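Local coordinates for protein 1d10 (Caenorhabditis elegans, PDB 1T9F) that is of unknown function but carries a signal sequence and MIR repeats folded as a beta-trefoil, and probably acts in the secretory pathway like SDF2 proteins, at residues 93-99 / 159-163; 114-120 / 132-138; 141-145 / 166-172. All coordinates share one frame; numbering follows the deposited sequence.

Overall arrangement
The three contacts lie in one beta-trefoil. Interactions 1 and 3 are mostly buried and meet the same sheet, where strands 158-163 and 142-146 are neighbours. Interaction 2 is partly buried and lies on a hairpin of the six-stranded barrel. Its chemistry is regular antiparallel backbone bonding, plus an aromatic pair. The other two fasten loops to strands. Interaction 1 uses a glutamate carboxylate, and interaction 3 uses a serine pair and an indole N-H. Interactions 2 and 3 touch through Phe132 and Trp172, and through His136 and Ser141. Interactions 1 and 2 do not touch; their centres are about 16 Å apart.

Interaction 1. Residues 93-99 / 159-163; sequences APLSKQH and EVVGT
Glu159 reaches from strand 158-163 into the loop 93-99, and its carboxylate makes the polar part of this contact. OE2 accepts two backbone N-H groups. Leu95 N is 2.8 Å from Glu159 OE2 and comes from above the carboxylate plane. Ser96 N, 3.0 Å from Glu159 OE2, uses its syn lone pair, although the bond is bent (134°). The second oxygen takes the hydroxyl: Ser96 OG donates to Glu159 OE1 over 2.6 Å. OE1 is also bonded to Ser146 OG, from strand 142-146. The carboxylate is therefore gripped through both oxygens, which fixes its rotation. An extended chain, with CG anti to the backbone N (chi1 175°), carries it this far from the strand. Pro94 packs a carbon against the same group, with Pro94 CG 3.4 Å from Glu159 OE2.

The apolar part lies further along the strand. Val161 divides its two methyls between loop residues. CG1 presses on Ala93, with Val161 CG1 at a tight 3.4 Å from Ala93 CB, while Val161 CG2 lies 3.6 Å from His99 CB.

A CH-pi contact closes the far end. The methyl CG2 of Thr163 sits over one face of the His99 imidazole, 3.6 Å from the ring centroid, displaced toward the rim near CE1. The threonine and histidine side chains run alongside each other in the same direction. The other branch of Thr163, OG1, bonds to the backbone O of Ser165.

Within the loop, a type I beta turn from Ser96 to His99 reverses the chain. The loop joins strands 85-89 and 100-105. The contact thus ties the loop of one hairpin to a strand of the next, within the triplet of hairpins that caps the barrel of this MIR beta-trefoil.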
loop_
_atom_site.group_PDB
_atom_site.type_symbol
_atom_site.label_atom_id
_atom_site.label_comp_id
_atom_site.label_asym_id
_atom_site.label_seq_id
_atom_site.Cartn_x
_atom_site.Cartn_y
_atom_site.Cartn_z
ATOM N N ALA A 93 -5.923 13.061 6.381
ATOM C CA ALA A 93 -5.859 11.793 7.108
ATOM C C ALA A 93 -6.865 11.813 8.256
ATOM O O ALA A 93 -7.244 12.882 8.737
ATOM C CB ALA A 93 -4.447 11.566 7.650
ATOM N N PRO A 94 -7.309 10.629 8.711
ATOM C CA PRO A 94 -8.280 10.529 9.808
ATOM C C PRO A 94 -7.811 11.014 11.183
ATOM O O PRO A 94 -8.558 11.692 11.880
ATOM C CB PRO A 94 -8.645 9.048 9.809
ATOM C CG PRO A 94 -7.385 8.397 9.339
ATOM C CD PRO A 94 -6.971 9.292 8.194
ATOM N N LEU A 95 -6.590 10.666 11.578
ATOM C CA LEU A 95 -6.079 11.080 12.885
ATOM C C LEU A 95 -4.935 12.076 12.779
ATOM O O LEU A 95 -4.617 12.771 13.745
ATOM C CB LEU A 95 -5.611 9.864 13.693
ATOM C CG LEU A 95 -6.633 8.758 13.974
ATOM C CD1 LEU A 95 -5.953 7.627 14.729
ATOM C CD2 LEU A 95 -7.802 9.314 14.774
ATOM N N SER A 96 -4.308 12.141 11.611
ATOM C CA SER A 96 -3.205 13.072 11.403
ATOM C C SER A 96 -3.607 14.138 10.395
ATOM O O SER A 96 -3.450 13.968 9.186
ATOM C CB SER A 96 -1.963 12.326 10.921
ATOM O OG SER A 96 -1.491 11.450 11.928
ATOM N N LYS A 97 -4.131 15.243 10.916
ATOM C CA LYS A 97 -4.591 16.363 10.103
ATOM C C LYS A 97 -3.568 16.884 9.095
ATOM O O LYS A 97 -3.935 17.321 8.000
ATOM C CB LYS A 97 -5.019 17.511 11.020
ATOM C CG LYS A 97 -6.209 17.196 11.915
ATOM C CD LYS A 97 -7.506 17.127 11.123
ATOM C CE LYS A 97 -8.719 17.085 12.048
ATOM N NZ LYS A 97 -10.013 17.250 11.310
ATOM N N GLN A 98 -2.290 16.843 9.462
ATOM C CA GLN A 98 -1.235 17.339 8.587
ATOM C C GLN A 98 -0.930 16.413 7.420
ATOM O O GLN A 98 -0.185 16.779 6.505
ATOM C CB GLN A 98 0.059 17.569 9.371
ATOM C CG GLN A 98 -0.025 17.341 10.876
ATOM C CD GLN A 98 -0.170 15.880 11.262
ATOM O OE1 GLN A 98 -1.256 15.308 11.180
ATOM N NE2 GLN A 98 0.933 15.266 11.682
ATOM N N HIS A 99 -1.498 15.212 7.448
ATOM C CA HIS A 99 -1.237 14.262 6.386
ATOM C C HIS A 99 -2.424 13.951 5.494
ATOM O O HIS A 99 -3.577 14.249 5.817
ATOM C CB HIS A 99 -0.653 12.973 6.968
ATOM C CG HIS A 99 0.711 13.153 7.559
ATOM N ND1 HIS A 99 1.705 13.867 6.924
ATOM C CD2 HIS A 99 1.252 12.703 8.715
ATOM C CE1 HIS A 99 2.801 13.848 7.661
ATOM N NE2 HIS A 99 2.553 13.148 8.754
ATOM N N GLU A 159 -2.230 3.939 11.940
ATOM C CA GLU A 159 -2.765 4.807 10.898
ATOM C C GLU A 159 -1.791 4.849 9.724
ATOM O O GLU A 159 -0.585 5.020 9.910
ATOM C CB GLU A 159 -2.981 6.235 11.427
ATOM C CG GLU A 159 -3.418 7.228 10.346
ATOM C CD GLU A 159 -3.415 8.681 10.821
ATOM O OE1 GLU A 159 -2.513 9.053 11.601
ATOM O OE2 GLU A 159 -4.306 9.450 10.399
ATOM N N VAL A 160 -2.331 4.667 8.524
ATOM C CA VAL A 160 -1.560 4.702 7.290
ATOM C C VAL A 160 -1.964 5.995 6.572
ATOM O O VAL A 160 -3.159 6.281 6.407
ATOM C CB VAL A 160 -1.896 3.495 6.388
ATOM C CG1 VAL A 160 -1.206 3.650 5.036
ATOM C CG2 VAL A 160 -1.457 2.194 7.055
ATOM N N VAL A 161 -0.982 6.779 6.149
ATOM C CA VAL A 161 -1.279 8.040 5.482
ATOM C C VAL A 161 -0.283 8.376 4.380
ATOM O O VAL A 161 0.659 7.628 4.118
ATOM C CB VAL A 161 -1.265 9.223 6.474
ATOM C CG1 VAL A 161 -2.200 8.951 7.645
ATOM C CG2 VAL A 161 0.154 9.466 6.961
ATOM N N GLY A 162 -0.506 9.529 3.754
ATOM C CA GLY A 162 0.364 9.990 2.691
ATOM C C GLY A 162 1.139 11.190 3.200
ATOM O O GLY A 162 0.551 12.208 3.555
ATOM N N THR A 163 2.458 11.067 3.253
ATOM C CA THR A 163 3.285 12.158 3.734
ATOM C C THR A 163 3.984 12.868 2.582
ATOM O O THR A 163 4.408 12.232 1.617
ATOM C CB THR A 163 4.341 11.639 4.723
ATOM O OG1 THR A 163 5.148 10.643 4.085
ATOM C CG2 THR A 163 3.663 11.026 5.944
#

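Interaction 2. Residues 114-120 / 132-138; sequences GDDWTVI and FKLRHAV
Trp117 and His136 face each other as a non-hydrogen-bonded pair in the antiparallel hairpin of strands 117-120 and 131-136, part of the six-stranded beta-trefoil barrel. The imidazole turns an edge to the indole face, with the planes at 58°. His136 CG lies anti to the backbone N (chi1 -166°), which brings CD2 over the centre of the indole. His136 CB adds a CH-pi contact. Leu134 lies on the same side of the sheet, and its CD2 is 4.1 Å from Val119 CG2. On the other side, Ile120 CD1 rests 3.6 Å from Arg135 CB.

Two hydrogen-bonded pairs hold the strands together. Thr118 N donates to Arg135 O at 2.8 Å, and Arg135 N donates back to Thr118 O. Ile120 and Lys133 do likewise. Beyond them, Ala137 N donates to Asp116 O.

Outside the two segments, Trp117 NE1 bonds to Leu86 O, which anchors the indole. Arg135 NE bonds to Gly140 O, and His136 ND1 to Thr139 OG1. The other imidazole nitrogen turns to the 3-10 segment that leads into strand 117-120: His136 NE2 donates to Gly114 O at 2.7 Å. This bond is nearly straight (167°), with the oxygen in the ring plane but NE2 above the carbonyl plane.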
loop_
_atom_site.group_PDB
_atom_site.type_symbol
_atom_site.label_atom_id
_atom_site.label_comp_id
_atom_site.label_asym_id
_atom_site.label_seq_id
_atom_site.Cartn_x
_atom_site.Cartn_y
_atom_site.Cartn_z
ATOM N N GLY A 114 -5.858 7.596 -9.494
ATOM C CA GLY A 114 -5.622 7.736 -8.067
ATOM C C GLY A 114 -5.126 6.451 -7.414
ATOM O O GLY A 114 -4.687 6.473 -6.262
ATOM N N ASP A 115 -5.195 5.337 -8.139
ATOM C CA ASP A 115 -4.754 4.044 -7.619
ATOM C C ASP A 115 -3.290 3.736 -7.950
ATOM O O ASP A 115 -2.750 2.737 -7.465
ATOM C CB ASP A 115 -5.616 2.898 -8.178
ATOM C CG ASP A 115 -7.082 2.989 -7.756
ATOM O OD1 ASP A 115 -7.359 3.481 -6.645
ATOM O OD2 ASP A 115 -7.953 2.542 -8.537
ATOM N N ASP A 116 -2.659 4.587 -8.769
ATOM C CA ASP A 116 -1.270 4.378 -9.181
ATOM C C ASP A 116 -0.210 4.782 -8.152
ATOM O O ASP A 116 -0.232 5.891 -7.621
ATOM C CB ASP A 116 -0.967 5.127 -10.491
ATOM C CG ASP A 116 -1.667 4.522 -11.704
ATOM O OD1 ASP A 116 -1.997 3.313 -11.690
ATOM O OD2 ASP A 116 -1.869 5.268 -12.692
ATOM N N TRP A 117 0.730 3.875 -7.904
ATOM C CA TRP A 117 1.826 4.117 -6.971
ATOM C C TRP A 117 3.156 3.780 -7.646
ATOM O O TRP A 117 3.291 2.725 -8.269
ATOM C CB TRP A 117 1.687 3.249 -5.717
ATOM C CG TRP A 117 0.444 3.516 -4.926
ATOM C CD1 TRP A 117 -0.805 3.030 -5.179
ATOM C CD2 TRP A 117 0.326 4.337 -3.757
ATOM N NE1 TRP A 117 -1.694 3.492 -4.240
ATOM C CE2 TRP A 117 -1.030 4.298 -3.356
ATOM C CE3 TRP A 117 1.230 5.099 -3.010
ATOM C CZ2 TRP A 117 -1.503 4.993 -2.242
ATOM C CZ3 TRP A 117 0.758 5.793 -1.895
ATOM C CH2 TRP A 117 -0.599 5.735 -1.524
ATOM N N THR A 118 4.129 4.677 -7.521
ATOM C CA THR A 118 5.442 4.455 -8.106
ATOM C C THR A 118 6.266 3.641 -7.130
ATOM O O THR A 118 6.349 3.979 -5.948
ATOM C CB THR A 118 6.171 5.783 -8.369
ATOM O OG1 THR A 118 5.395 6.582 -9.265
ATOM C CG2 THR A 118 7.539 5.525 -8.993
ATOM N N VAL A 119 6.859 2.558 -7.608
ATOM C CA VAL A 119 7.673 1.723 -6.742
ATOM C C VAL A 119 9.070 2.326 -6.668
ATOM O O VAL A 119 9.737 2.504 -7.687
ATOM C CB VAL A 119 7.778 0.284 -7.262
ATOM C CG1 VAL A 119 8.491 -0.584 -6.240
ATOM C CG2 VAL A 119 6.382 -0.269 -7.538
ATOM N N ILE A 120 9.500 2.653 -5.457
ATOM C CA ILE A 120 10.814 3.248 -5.278
ATOM C C ILE A 120 11.807 2.256 -4.697
ATOM O O ILE A 120 11.912 2.101 -3.480
ATOM C CB ILE A 120 10.743 4.494 -4.367
ATOM C CG1 ILE A 120 9.789 5.517 -4.973
ATOM C CG2 ILE A 120 12.130 5.123 -4.214
ATOM C CD1 ILE A 120 9.608 6.747 -4.132
ATOM N N PHE A 132 11.687 -0.793 0.267
ATOM C CA PHE A 132 11.241 0.101 -0.780
ATOM C C PHE A 132 10.238 1.096 -0.236
ATOM O O PHE A 132 9.769 0.970 0.894
ATOM C CB PHE A 132 10.576 -0.707 -1.906
ATOM C CG PHE A 132 9.333 -1.457 -1.471
ATOM C CD1 PHE A 132 9.428 -2.696 -0.840
ATOM C CD2 PHE A 132 8.068 -0.907 -1.666
ATOM C CE1 PHE A 132 8.275 -3.378 -0.404
ATOM C CE2 PHE A 132 6.916 -1.577 -1.235
ATOM C CZ PHE A 132 7.020 -2.810 -0.605
ATOM N N LYS A 133 9.930 2.100 -1.043
ATOM C CA LYS A 133 8.929 3.079 -0.675
ATOM C C LYS A 133 7.910 3.058 -1.806
ATOM O O LYS A 133 8.174 2.513 -2.886
ATOM C CB LYS A 133 9.544 4.475 -0.543
ATOM C CG LYS A 133 10.443 4.635 0.667
ATOM C CD LYS A 133 11.118 5.988 0.684
ATOM C CE LYS A 133 12.498 5.933 0.036
ATOM N NZ LYS A 133 13.464 5.123 0.839
ATOM N N LEU A 134 6.740 3.624 -1.554
ATOM C CA LEU A 134 5.697 3.698 -2.562
ATOM C C LEU A 134 5.246 5.137 -2.596
ATOM O O LEU A 134 4.727 5.660 -1.611
ATOM C CB LEU A 134 4.512 2.794 -2.214
ATOM C CG LEU A 134 4.667 1.289 -2.431
ATOM C CD1 LEU A 134 3.386 0.593 -1.960
ATOM C CD2 LEU A 134 4.923 0.981 -3.904
ATOM N N ARG A 135 5.444 5.778 -3.737
ATOM C CA ARG A 135 5.069 7.172 -3.875
ATOM C C ARG A 135 3.833 7.324 -4.749
ATOM O O ARG A 135 3.834 6.913 -5.907
ATOM C CB ARG A 135 6.242 7.949 -4.478
ATOM C CG ARG A 135 6.154 9.444 -4.295
ATOM C CD ARG A 135 7.416 10.140 -4.831
ATOM N NE ARG A 135 7.444 11.551 -4.460
ATOM C CZ ARG A 135 8.443 12.384 -4.744
ATOM N NH1 ARG A 135 9.507 11.953 -5.411
ATOM N NH2 ARG A 135 8.382 13.645 -4.350
ATOM N N HIS A 136 2.780 7.915 -4.193
ATOM C CA HIS A 136 1.545 8.108 -4.941
ATOM C C HIS A 136 1.856 8.917 -6.196
ATOM O O HIS A 136 2.378 10.032 -6.117
ATOM C CB HIS A 136 0.514 8.842 -4.092
ATOM C CG HIS A 136 -0.875 8.782 -4.646
ATOM N ND1 HIS A 136 -1.647 9.907 -4.847
ATOM C CD2 HIS A 136 -1.643 7.727 -5.012
ATOM C CE1 HIS A 136 -2.832 9.547 -5.310
ATOM N NE2 HIS A 136 -2.855 8.231 -5.419
ATOM N N ALA A 137 1.529 8.349 -7.349
ATOM C CA ALA A 137 1.800 8.993 -8.621
ATOM C C ALA A 137 1.137 10.354 -8.808
ATOM O O ALA A 137 1.795 11.317 -9.200
ATOM C CB ALA A 137 1.402 8.067 -9.756
ATOM N N VAL A 138 -0.159 10.436 -8.528
ATOM C CA VAL A 138 -0.888 11.681 -8.716
ATOM C C VAL A 138 -0.556 12.809 -7.744
ATOM O O VAL A 138 -0.445 13.962 -8.159
ATOM C CB VAL A 138 -2.408 11.425 -8.702
ATOM C CG1 VAL A 138 -3.174 12.742 -8.714
ATOM C CG2 VAL A 138 -2.790 10.587 -9.912
HETATM O O HOH W 1 -1.822 8.216 -8.017
HETATM O O HOH W 2 5.617 8.894 -8.137
#

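Interaction 3. Residues 141-145 / 166-172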
loop_
_atom_site.group_PDB
_atom_site.type_symbol
_atom_site.label_atom_id
_atom_site.label_comp_id
_atom_site.label_asym_id
_atom_site.label_seq_id
_atom_site.Cartn_x
_atom_site.Cartn_y
_atom_site.Cartn_z
ATOM N N SER A 141 2.685 11.871 -2.633
ATOM C CA SER A 141 2.806 11.512 -1.224
ATOM C C SER A 141 3.312 10.092 -1.062
ATOM O O SER A 141 2.966 9.202 -1.844
ATOM C CB SER A 141 1.457 11.650 -0.518
ATOM O OG SER A 141 0.901 12.933 -0.745
ATOM N N TYR A 142 4.133 9.887 -0.038
ATOM C CA TYR A 142 4.694 8.583 0.250
ATOM C C TYR A 142 3.757 7.810 1.173
ATOM O O TYR A 142 3.167 8.379 2.097
ATOM C CB TYR A 142 6.050 8.743 0.925
ATOM C CG TYR A 142 7.114 9.343 0.036
ATOM C CD1 TYR A 142 7.834 8.551 -0.853
ATOM C CD2 TYR A 142 7.403 10.711 0.084
ATOM C CE1 TYR A 142 8.819 9.098 -1.673
ATOM C CE2 TYR A 142 8.389 11.270 -0.735
ATOM C CZ TYR A 142 9.092 10.457 -1.610
ATOM O OH TYR A 142 10.063 10.996 -2.434
ATOM N N LEU A 143 3.606 6.518 0.914
ATOM C CA LEU A 143 2.757 5.683 1.761
ATOM C C LEU A 143 3.549 5.576 3.060
ATOM O O LEU A 143 4.692 5.122 3.042
ATOM C CB LEU A 143 2.587 4.296 1.129
ATOM C CG LEU A 143 1.759 3.279 1.917
ATOM C CD1 LEU A 143 0.308 3.721 1.950
ATOM C CD2 LEU A 143 1.889 1.912 1.260
ATOM N N SER A 144 2.962 5.998 4.177
ATOM C CA SER A 144 3.691 5.957 5.444
ATOM C C SER A 144 2.813 5.745 6.662
ATOM O O SER A 144 1.627 6.075 6.651
ATOM C CB SER A 144 4.452 7.273 5.662
ATOM O OG SER A 144 5.192 7.667 4.522
ATOM N N LEU A 145 3.404 5.184 7.710
ATOM C CA LEU A 145 2.684 5.015 8.961
ATOM C C LEU A 145 2.859 6.383 9.624
ATOM O O LEU A 145 3.981 6.895 9.717
ATOM C CB LEU A 145 3.327 3.924 9.824
ATOM C CG LEU A 145 3.254 2.493 9.281
ATOM C CD1 LEU A 145 3.750 1.514 10.341
ATOM C CD2 LEU A 145 1.816 2.170 8.898
ATOM N N ILE A 166 9.595 11.855 3.010
ATOM C CA ILE A 166 9.933 10.525 3.476
ATOM C C ILE A 166 10.163 10.574 4.982
ATOM O O ILE A 166 10.896 11.428 5.477
ATOM C CB ILE A 166 11.207 10.014 2.779
ATOM C CG1 ILE A 166 10.947 9.879 1.274
ATOM C CG2 ILE A 166 11.625 8.678 3.364
ATOM C CD1 ILE A 166 12.149 9.425 0.468
ATOM N N THR A 167 9.532 9.661 5.710
ATOM C CA THR A 167 9.683 9.623 7.156
ATOM C C THR A 167 10.179 8.263 7.631
ATOM O O THR A 167 10.517 7.389 6.823
ATOM C CB THR A 167 8.346 9.945 7.865
ATOM O OG1 THR A 167 7.383 8.919 7.582
ATOM C CG2 THR A 167 7.801 11.281 7.386
ATOM N N GLY A 168 10.230 8.097 8.949
ATOM C CA GLY A 168 10.677 6.843 9.525
ATOM C C GLY A 168 9.610 5.770 9.393
ATOM O O GLY A 168 9.800 4.635 9.838
ATOM N N GLY A 169 8.481 6.132 8.793
ATOM C CA GLY A 169 7.405 5.172 8.602
ATOM C C GLY A 169 7.164 4.892 7.127
ATOM O O GLY A 169 6.212 4.195 6.773
ATOM N N SER A 170 8.042 5.412 6.269
ATOM C CA SER A 170 7.914 5.250 4.816
ATOM C C SER A 170 8.569 4.007 4.210
ATOM O O SER A 170 8.302 3.665 3.058
ATOM C CB SER A 170 8.475 6.487 4.107
ATOM O OG SER A 170 7.875 7.676 4.598
ATOM N N ALA A 171 9.419 3.328 4.967
ATOM C CA ALA A 171 10.093 2.146 4.443
ATOM C C ALA A 171 9.262 0.872 4.591
ATOM O O ALA A 171 8.786 0.553 5.677
ATOM C CB ALA A 171 11.434 1.973 5.126
ATOM N N TRP A 172 9.093 0.147 3.488
ATOM C CA TRP A 172 8.335 -1.099 3.500
ATOM C C TRP A 172 9.178 -2.256 2.985
ATOM O O TRP A 172 10.188 -2.058 2.301
ATOM C CB TRP A 172 7.071 -0.984 2.632
ATOM C CG TRP A 172 6.133 0.103 3.079
ATOM C CD1 TRP A 172 6.181 1.423 2.731
ATOM C CD2 TRP A 172 5.034 -0.035 3.989
ATOM N NE1 TRP A 172 5.176 2.121 3.367
ATOM C CE2 TRP A 172 4.460 1.247 4.149
ATOM C CE3 TRP A 172 4.481 -1.120 4.688
ATOM C CZ2 TRP A 172 3.360 1.476 4.982
ATOM C CZ3 TRP A 172 3.382 -0.889 5.518
ATOM C CH2 TRP A 172 2.837 0.401 5.657
HETATM O O HOH W 3 6.587 4.884 0.960
HETATM O O HOH W 4 5.168 9.467 8.909
#
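Tyr142 offers one ring face to Ile166, and the two side chains meet at a slant. Ile166 CG1 stands over the centre of the phenol ring, 3.5 Å from its centroid. CD1 reaches on toward the hydroxyl end. Replacing this tyrosine by an alanine is likely to leave Ile166 CG1 without the face it rests on, opening a gap between strand 142-146 and the loop.

Trp172 is oriented differently. Its side chain crosses Leu143 at about a right angle. Leu143 CD2 lies over one indole face, toward the rim. The indole N-H points in the ring plane at the backbone, and Trp172 NE1 donates to Leu143 O over 3.1 Å. The bond is almost straight (178°), but it meets the oxygen from well above the carbonyl plane. At the far end of the indole, Trp172 CH2 is 3.8 Å from Leu145 CD2.

Between these two groups the serines meet hydroxyl to hydroxyl, with Ser144 OG 2.7 Å from Ser170 OG. Ser170 OG also accepts from Thr167 N, and Ser144 OG has a further partner in Thr163 OG1. With OG anti to its carbonyl carbon (chi1 -54°), Ser170 reaches both partners.

Leu145 N donates to Gly169 O at 3.1 Å. Gly169 suits this spot, since a CB would clash with Leu145 O. Water 4 bridges Leu145 O and Thr167 OG1.

The loop is shaped by a type I beta turn from Thr167 to Ser170 and by an ST turn, in which Thr167 OG1 accepts from Gly169 N. It leads from strand 158-163 to the barrel strand 172-175, a link between hairpin and barrel in the beta-trefoil fold.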